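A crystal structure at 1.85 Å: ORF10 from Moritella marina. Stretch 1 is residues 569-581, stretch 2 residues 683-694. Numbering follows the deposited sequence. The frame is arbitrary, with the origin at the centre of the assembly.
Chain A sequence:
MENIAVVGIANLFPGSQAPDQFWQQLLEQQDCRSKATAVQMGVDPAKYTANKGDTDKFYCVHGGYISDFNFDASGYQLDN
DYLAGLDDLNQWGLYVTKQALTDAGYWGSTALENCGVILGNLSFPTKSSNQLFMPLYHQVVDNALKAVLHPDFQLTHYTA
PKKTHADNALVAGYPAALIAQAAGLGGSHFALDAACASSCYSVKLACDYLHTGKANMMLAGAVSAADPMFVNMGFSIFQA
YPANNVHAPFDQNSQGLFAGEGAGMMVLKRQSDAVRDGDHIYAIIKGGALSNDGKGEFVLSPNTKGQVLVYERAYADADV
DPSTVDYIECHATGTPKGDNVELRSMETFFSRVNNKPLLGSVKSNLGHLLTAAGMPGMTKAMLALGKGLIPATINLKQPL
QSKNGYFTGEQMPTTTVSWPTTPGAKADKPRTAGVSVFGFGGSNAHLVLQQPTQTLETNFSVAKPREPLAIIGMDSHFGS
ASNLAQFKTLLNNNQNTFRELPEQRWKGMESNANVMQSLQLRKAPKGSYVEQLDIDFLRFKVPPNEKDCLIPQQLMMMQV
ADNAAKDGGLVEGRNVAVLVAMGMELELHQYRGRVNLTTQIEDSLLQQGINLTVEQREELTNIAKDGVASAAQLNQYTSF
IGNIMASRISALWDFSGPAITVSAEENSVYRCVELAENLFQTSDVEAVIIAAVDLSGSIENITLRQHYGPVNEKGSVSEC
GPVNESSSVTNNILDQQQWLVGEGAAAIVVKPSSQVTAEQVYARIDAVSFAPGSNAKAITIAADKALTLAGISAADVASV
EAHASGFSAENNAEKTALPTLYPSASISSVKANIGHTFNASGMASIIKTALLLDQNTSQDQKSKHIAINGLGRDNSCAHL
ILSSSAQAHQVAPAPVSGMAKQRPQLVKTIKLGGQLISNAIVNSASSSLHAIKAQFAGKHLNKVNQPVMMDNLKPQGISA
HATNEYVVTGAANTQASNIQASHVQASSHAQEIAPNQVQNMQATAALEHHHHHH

Stretch 1 (569-581) GLVEGRNVAVLVA
Stretch 2, residues 683-694: SDVEAVIIAAVD

Two neighbouring parallel strands, their N-to-C directions 24° apart, pair in strict register: Ala577 beside Val688, Val578 beside Ile689, Leu579 beside Ile690, Val580 beside Ala691 and Ala581 beside Ala692, with CA atoms 4.5 to 4.9 Å apart. In the backbone ladder, stretch 1 bonds to stretch 2 through Asn575, Ala577, Leu579 and Ala581. Ala577 N donates to Ala687 O (3.1 Å) and Ala577 O accepts from Ile689 N (2.9 Å); Leu579 repeats the step, N to Ile689 O and O from Ala691 N (both 2.9 Å), and Ala581 N reaches Ala691 O at 2.8 Å, while Val693 N donates to Ala581 O (3.2 Å).

Alanine sits beside valine at Ala577/Val688 and Val580/Ala691, whereas Val578/Ile689 and Leu579/Ile690 pair two large side chains. On the face of Val576, Val578 and Val580, all t, Ile689 (m, t) is the main bump. Leu570 (m, t), from the loop, packs over Ala687 and Ile689 on this face, its CD2 3.9 Å from Ala687 CB and its CD1 3.9 Å from Ile689 CG1. On the other face Ala577 leaves room for two valines, its CB lying 4.0 Å from Val685 CG2 and 4.1 Å from Val688 CG2. Leu579 (m, t) reaches back, CD1 3.9 Å from Val688 CG1, and Ala581 CB meets Ala692 CB at 4.0 Å.

N-terminal to these rungs, Glu686 N donates to Asn575 O (2.9 Å), while Arg574 NH1 bridges Glu686 OE1 (3.2 Å) at the exposed margin.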

ATOM      1  N   GLY A 569       6.039 -22.536 -14.883  1.00 21.39           N
ATOM      2  CA  GLY A 569       6.307 -22.536 -16.314  1.00 21.83           C
ATOM      3  C   GLY A 569       5.977 -21.241 -17.025  1.00 23.63           C
ATOM      4  O   GLY A 569       5.663 -21.254 -18.221  1.00 20.78           O
ATOM      5  N   LEU A 570       6.031 -20.109 -16.328  1.00 19.06           N
ATOM      6  CA  LEU A 570       5.704 -18.858 -16.995  1.00 17.15           C
ATOM      7  C   LEU A 570       6.767 -18.499 -18.038  1.00 18.42           C
ATOM      8  O   LEU A 570       7.904 -18.968 -17.996  1.00 16.96           O
ATOM      9  CB  LEU A 570       5.551 -17.730 -15.971  1.00 16.80           C
ATOM     10  CG  LEU A 570       4.376 -17.896 -14.993  1.00 17.81           C
ATOM     11  CD1 LEU A 570       4.151 -16.619 -14.195  1.00 18.19           C
ATOM     12  CD2 LEU A 570       3.084 -18.305 -15.712  1.00 18.55           C
ATOM     13  N   VAL A 571       6.374 -17.626 -18.964  1.00 19.83           N
ATOM     14  CA  VAL A 571       7.179 -17.217 -20.115  1.00 22.61           C
ATOM     15  C   VAL A 571       7.340 -15.701 -20.090  1.00 21.97           C
ATOM     16  O   VAL A 571       6.354 -14.973 -19.919  1.00 20.07           O
ATOM     17  CB  VAL A 571       6.514 -17.653 -21.438  1.00 23.25           C
ATOM     18  CG1 VAL A 571       7.318 -17.145 -22.640  1.00 24.92           C
ATOM     19  CG2 VAL A 571       6.359 -19.178 -21.476  1.00 23.13           C
ATOM     20  N   GLU A 572       8.572 -15.230 -20.306  1.00 22.13           N
ATOM     21  CA  GLU A 572       8.852 -13.799 -20.329  1.00 22.80           C
ATOM     22  C   GLU A 572       8.123 -13.099 -21.472  1.00 24.82           C
ATOM     23  O   GLU A 572       7.826 -13.691 -22.518  1.00 21.27           O
ATOM     24  CB  GLU A 572      10.360 -13.559 -20.451  1.00 26.73           C
ATOM     25  CG  GLU A 572      11.181 -14.313 -19.418  1.00 29.53           C
ATOM     26  CD  GLU A 572      12.673 -13.947 -19.421  1.00 42.11           C
ATOM     27  OE1 GLU A 572      13.186 -13.419 -20.443  1.00 36.71           O
ATOM     28  OE2 GLU A 572      13.335 -14.206 -18.387  1.00 43.75           O
ATOM     29  N   GLY A 573       7.817 -11.819 -21.254  1.00 20.99           N
ATOM     30  CA  GLY A 573       7.237 -10.981 -22.283  1.00 22.06           C
ATOM     31  C   GLY A 573       5.740 -11.073 -22.443  1.00 24.65           C
ATOM     32  O   GLY A 573       5.210 -10.605 -23.452  1.00 25.83           O
ATOM     33  N   ARG A 574       5.033 -11.641 -21.474  1.00 21.10           N
ATOM     34  CA  ARG A 574       3.618 -11.937 -21.606  1.00 20.20           C
ATOM     35  C   ARG A 574       2.784 -11.011 -20.727  1.00 19.92           C
ATOM     36  O   ARG A 574       3.298 -10.325 -19.842  1.00 16.53           O
ATOM     37  CB  ARG A 574       3.346 -13.397 -21.238  1.00 23.71           C
ATOM     38  CG  ARG A 574       4.077 -14.392 -22.130  1.00 28.68           C
ATOM     39  CD  ARG A 574       3.457 -14.433 -23.536  1.00 31.88           C
ATOM     40  NE  ARG A 574       4.019 -15.525 -24.335  1.00 37.83           N
ATOM     41  CZ  ARG A 574       3.686 -16.805 -24.196  1.00 38.92           C
ATOM     42  NH1 ARG A 574       2.791 -17.169 -23.290  1.00 37.96           N
ATOM     43  NH2 ARG A 574       4.246 -17.730 -24.971  1.00 40.97           N
ATOM     44  N   ASN A 575       1.484 -10.999 -21.006  1.00 18.66           N
ATOM     45  CA  ASN A 575       0.490 -10.207 -20.287  1.00 20.05           C
ATOM     46  C   ASN A 575       0.184 -10.973 -19.005  1.00 16.99           C
ATOM     47  O   ASN A 575      -0.726 -11.793 -18.958  1.00 18.77           O
ATOM     48  CB  ASN A 575      -0.755 -10.014 -21.151  1.00 21.83           C
ATOM     49  CG  ASN A 575      -1.812  -9.113 -20.500  1.00 20.60           C
ATOM     50  OD1 ASN A 575      -1.618  -8.584 -19.405  1.00 20.90           O
ATOM     51  ND2 ASN A 575      -2.941  -8.942 -21.183  1.00 21.80           N
ATOM     52  N   VAL A 576       1.008 -10.757 -17.983  1.00 15.94           N
ATOM     53  CA  VAL A 576       0.877 -11.419 -16.687  1.00 16.57           C
ATOM     54  C   VAL A 576       0.809 -10.338 -15.627  1.00 16.09           C
ATOM     55  O   VAL A 576       1.578  -9.366 -15.677  1.00 15.53           O
ATOM     56  CB  VAL A 576       2.056 -12.375 -16.412  1.00 14.62           C
ATOM     57  CG1 VAL A 576       2.115 -12.842 -14.924  1.00 12.67           C
ATOM     58  CG2 VAL A 576       1.961 -13.584 -17.321  1.00 15.83           C
ATOM     59  N   ALA A 577      -0.103 -10.506 -14.666  1.00 13.79           N
ATOM     60  CA  ALA A 577      -0.250  -9.574 -13.550  1.00 14.65           C
ATOM     61  C   ALA A 577       0.510 -10.053 -12.311  1.00 15.18           C
ATOM     62  O   ALA A 577       0.690 -11.252 -12.085  1.00 11.51           O
ATOM     63  CB  ALA A 577      -1.727  -9.376 -13.204  1.00 12.03           C
ATOM     64  N   VAL A 578       0.965  -9.096 -11.504  1.00 13.52           N
ATOM     65  CA  VAL A 578       1.678  -9.387 -10.262  1.00 12.49           C
ATOM     66  C   VAL A 578       0.955  -8.648  -9.140  1.00 15.05           C
ATOM     67  O   VAL A 578       0.873  -7.412  -9.167  1.00 15.77           O
ATOM     68  CB  VAL A 578       3.155  -8.966 -10.328  1.00 14.58           C
ATOM     69  CG1 VAL A 578       3.886  -9.328  -9.035  1.00 13.51           C
ATOM     70  CG2 VAL A 578       3.888  -9.643 -11.519  1.00 14.52           C
ATOM     71  N   LEU A 579       0.391  -9.391  -8.187  1.00 11.90           N
ATOM     72  CA  LEU A 579      -0.291  -8.803  -7.046  1.00 11.11           C
ATOM     73  C   LEU A 579       0.512  -9.142  -5.803  1.00 12.96           C
ATOM     74  O   LEU A 579       0.830 -10.313  -5.578  1.00 15.45           O
ATOM     75  CB  LEU A 579      -1.721  -9.349  -6.908  1.00 11.66           C
ATOM     76  CG  LEU A 579      -2.599  -9.315  -8.164  1.00 14.83           C
ATOM     77  CD1 LEU A 579      -3.937  -9.919  -7.830  1.00 11.47           C
ATOM     78  CD2 LEU A 579      -2.786  -7.875  -8.665  1.00 14.78           C
ATOM     79  N   VAL A 580       0.872  -8.135  -5.009  1.00 10.88           N
ATOM     80  CA  VAL A 580       1.651  -8.400  -3.800  1.00 10.08           C
ATOM     81  C   VAL A 580       0.789  -8.054  -2.587  1.00 11.15           C
ATOM     82  O   VAL A 580       0.485  -6.881  -2.344  1.00 10.61           O
ATOM     83  CB  VAL A 580       2.967  -7.614  -3.786  1.00 13.18           C
ATOM     84  CG1 VAL A 580       3.743  -7.899  -2.499  1.00 12.31           C
ATOM     85  CG2 VAL A 580       3.815  -7.978  -5.022  1.00 15.87           C
ATOM     86  N   ALA A 581       0.425  -9.071  -1.814  1.00  9.89           N
ATOM     87  CA  ALA A 581      -0.257  -8.880  -0.543  1.00  9.88           C
ATOM     88  C   ALA A 581       0.746  -8.443   0.513  1.00 12.74           C
ATOM     89  O   ALA A 581       1.754  -9.117   0.735  1.00 11.10           O
ATOM     90  CB  ALA A 581      -0.950 -10.177  -0.118  1.00 10.73           C
ATOM     91  N   SER A 683     -10.335  -9.255 -18.380  1.00 18.27           N
ATOM     92  CA  SER A 683      -9.189  -8.858 -19.186  1.00 22.18           C
ATOM     93  C   SER A 683      -8.636 -10.101 -19.856  1.00 21.97           C
ATOM     94  O   SER A 683      -9.157 -11.207 -19.673  1.00 21.50           O
ATOM     95  CB  SER A 683      -8.107  -8.160 -18.346  1.00 25.04           C
ATOM     96  OG  SER A 683      -7.391  -9.097 -17.561  1.00 21.82           O
ATOM     97  N   ASP A 684      -7.579  -9.915 -20.648  1.00 21.36           N
ATOM     98  CA  ASP A 684      -6.933 -11.015 -21.358  1.00 24.44           C
ATOM     99  C   ASP A 684      -5.665 -11.498 -20.667  1.00 24.04           C
ATOM    100  O   ASP A 684      -4.884 -12.249 -21.269  1.00 20.44           O
ATOM    101  CB  ASP A 684      -6.610 -10.601 -22.797  1.00 27.99           C
ATOM    102  CG  ASP A 684      -7.848 -10.200 -23.563  1.00 39.50           C
ATOM    103  OD1 ASP A 684      -8.901 -10.858 -23.370  1.00 37.71           O
ATOM    104  OD2 ASP A 684      -7.770  -9.218 -24.341  1.00 48.49           O
ATOM    105  N   VAL A 685      -5.446 -11.091 -19.415  1.00 20.26           N
ATOM    106  CA  VAL A 685      -4.273 -11.534 -18.684  1.00 18.46           C
ATOM    107  C   VAL A 685      -4.202 -13.061 -18.695  1.00 16.69           C
ATOM    108  O   VAL A 685      -5.219 -13.753 -18.560  1.00 19.44           O
ATOM    109  CB  VAL A 685      -4.321 -10.950 -17.259  1.00 17.20           C
ATOM    110  CG1 VAL A 685      -5.485 -11.553 -16.453  1.00 17.89           C
ATOM    111  CG2 VAL A 685      -3.004 -11.133 -16.564  1.00 20.96           C
ATOM    112  N   GLU A 686      -2.999 -13.592 -18.905  1.00 17.42           N
ATOM    113  CA  GLU A 686      -2.801 -15.035 -19.058  1.00 16.43           C
ATOM    114  C   GLU A 686      -2.545 -15.757 -17.737  1.00 18.53           C
ATOM    115  O   GLU A 686      -2.858 -16.951 -17.612  1.00 19.02           O
ATOM    116  CB  GLU A 686      -1.605 -15.297 -19.981  1.00 24.20           C
ATOM    117  CG  GLU A 686      -1.763 -14.738 -21.378  1.00 27.70           C
ATOM    118  CD  GLU A 686      -0.430 -14.638 -22.124  1.00 34.74           C
ATOM    119  OE1 GLU A 686       0.432 -15.534 -21.932  1.00 28.70           O
ATOM    120  OE2 GLU A 686      -0.251 -13.657 -22.898  1.00 37.71           O
ATOM    121  N   ALA A 687      -1.931 -15.080 -16.771  1.00 15.01           N
ATOM    122  CA  ALA A 687      -1.652 -15.676 -15.464  1.00 12.42           C
ATOM    123  C   ALA A 687      -1.531 -14.545 -14.462  1.00 14.70           C
ATOM    124  O   ALA A 687      -1.338 -13.384 -14.840  1.00 15.45           O
ATOM    125  CB  ALA A 687      -0.365 -16.512 -15.445  1.00 13.72           C
ATOM    126  N   VAL A 688      -1.632 -14.894 -13.180  1.00 14.44           N
ATOM    127  CA  VAL A 688      -1.464 -13.922 -12.103  1.00 13.62           C
ATOM    128  C   VAL A 688      -0.519 -14.517 -11.074  1.00 13.48           C
ATOM    129  O   VAL A 688      -0.717 -15.655 -10.628  1.00 13.86           O
ATOM    130  CB  VAL A 688      -2.806 -13.545 -11.444  1.00 14.70           C
ATOM    131  CG1 VAL A 688      -2.576 -12.628 -10.231  1.00 12.41           C
ATOM    132  CG2 VAL A 688      -3.756 -12.894 -12.454  1.00 12.91           C
ATOM    133  N   ILE A 689       0.537 -13.779 -10.751  1.00  9.91           N
ATOM    134  CA  ILE A 689       1.406 -14.128  -9.634  1.00 11.77           C
ATOM    135  C   ILE A 689       0.817 -13.447  -8.416  1.00 12.20           C
ATOM    136  O   ILE A 689       0.613 -12.227  -8.429  1.00 12.24           O
ATOM    137  CB  ILE A 689       2.846 -13.648  -9.870  1.00 13.21           C
ATOM    138  CG1 ILE A 689       3.424 -14.272 -11.139  1.00 14.89           C
ATOM    139  CG2 ILE A 689       3.705 -13.960  -8.659  1.00 12.36           C
ATOM    140  CD1 ILE A 689       4.875 -13.903 -11.396  1.00 13.15           C
ATOM    141  N   ILE A 690       0.529 -14.214  -7.367  1.00 12.25           N
ATOM    142  CA  ILE A 690       0.139 -13.615  -6.088  1.00 10.35           C
ATOM    143  C   ILE A 690       1.277 -13.869  -5.114  1.00 11.23           C
ATOM    144  O   ILE A 690       1.531 -15.016  -4.745  1.00 10.59           O
ATOM    145  CB  ILE A 690      -1.174 -14.174  -5.539  1.00 10.91           C
ATOM    146  CG1 ILE A 690      -2.291 -14.000  -6.581  1.00 10.17           C
ATOM    147  CG2 ILE A 690      -1.508 -13.427  -4.214  1.00 12.62           C
ATOM    148  CD1 ILE A 690      -3.637 -14.574  -6.136  1.00 11.82           C
ATOM    149  N   ALA A 691       1.981 -12.813  -4.726  1.00  9.65           N
ATOM    150  CA  ALA A 691       3.051 -12.940  -3.748  1.00 10.06           C
ATOM    151  C   ALA A 691       2.612 -12.273  -2.453  1.00  9.76           C
ATOM    152  O   ALA A 691       1.668 -11.468  -2.412  1.00 13.57           O
ATOM    153  CB  ALA A 691       4.362 -12.325  -4.266  1.00 13.32           C
ATOM    154  N   ALA A 692       3.271 -12.640  -1.373  1.00  9.65           N
ATOM    155  CA  ALA A 692       2.887 -12.091  -0.082  1.00  8.93           C
ATOM    156  C   ALA A 692       4.143 -11.990   0.751  1.00 12.74           C
ATOM    157  O   ALA A 692       4.978 -12.887   0.702  1.00 10.56           O
ATOM    158  CB  ALA A 692       1.866 -12.979   0.633  1.00 11.10           C
ATOM    159  N   VAL A 693       4.264 -10.928   1.544  1.00 10.36           N
ATOM    160  CA  VAL A 693       5.436 -10.795   2.401  1.00  9.05           C
ATOM    161  C   VAL A 693       5.040 -10.013   3.642  1.00 10.78           C
ATOM    162  O   VAL A 693       4.319  -9.010   3.564  1.00 10.84           O
ATOM    163  CB  VAL A 693       6.619 -10.127   1.668  1.00 10.71           C
ATOM    164  CG1 VAL A 693       6.225  -8.772   1.083  1.00 12.01           C
ATOM    165  CG2 VAL A 693       7.826  -9.979   2.598  1.00 11.52           C
ATOM    166  N   ASP A 694       5.490 -10.496   4.791  1.00 11.76           N
ATOM    167  CA  ASP A 694       5.414  -9.711   6.018  1.00 13.42           C
ATOM    168  C   ASP A 694       6.602 -10.132   6.865  1.00 12.01           C
ATOM    169  O   ASP A 694       6.671 -11.272   7.345  1.00 12.27           O
ATOM    170  CB  ASP A 694       4.095  -9.928   6.765  1.00 12.22           C
ATOM    171  CG  ASP A 694       3.808  -8.806   7.764  1.00 15.17           C
ATOM    172  OD1 ASP A 694       4.779  -8.086   8.134  1.00 16.18           O
ATOM    173  OD2 ASP A 694       2.631  -8.624   8.160  1.00 13.65           O
TER
HETATM  174  O   HOH W   1      -5.633  -7.082 -20.950  1.00 28.83           O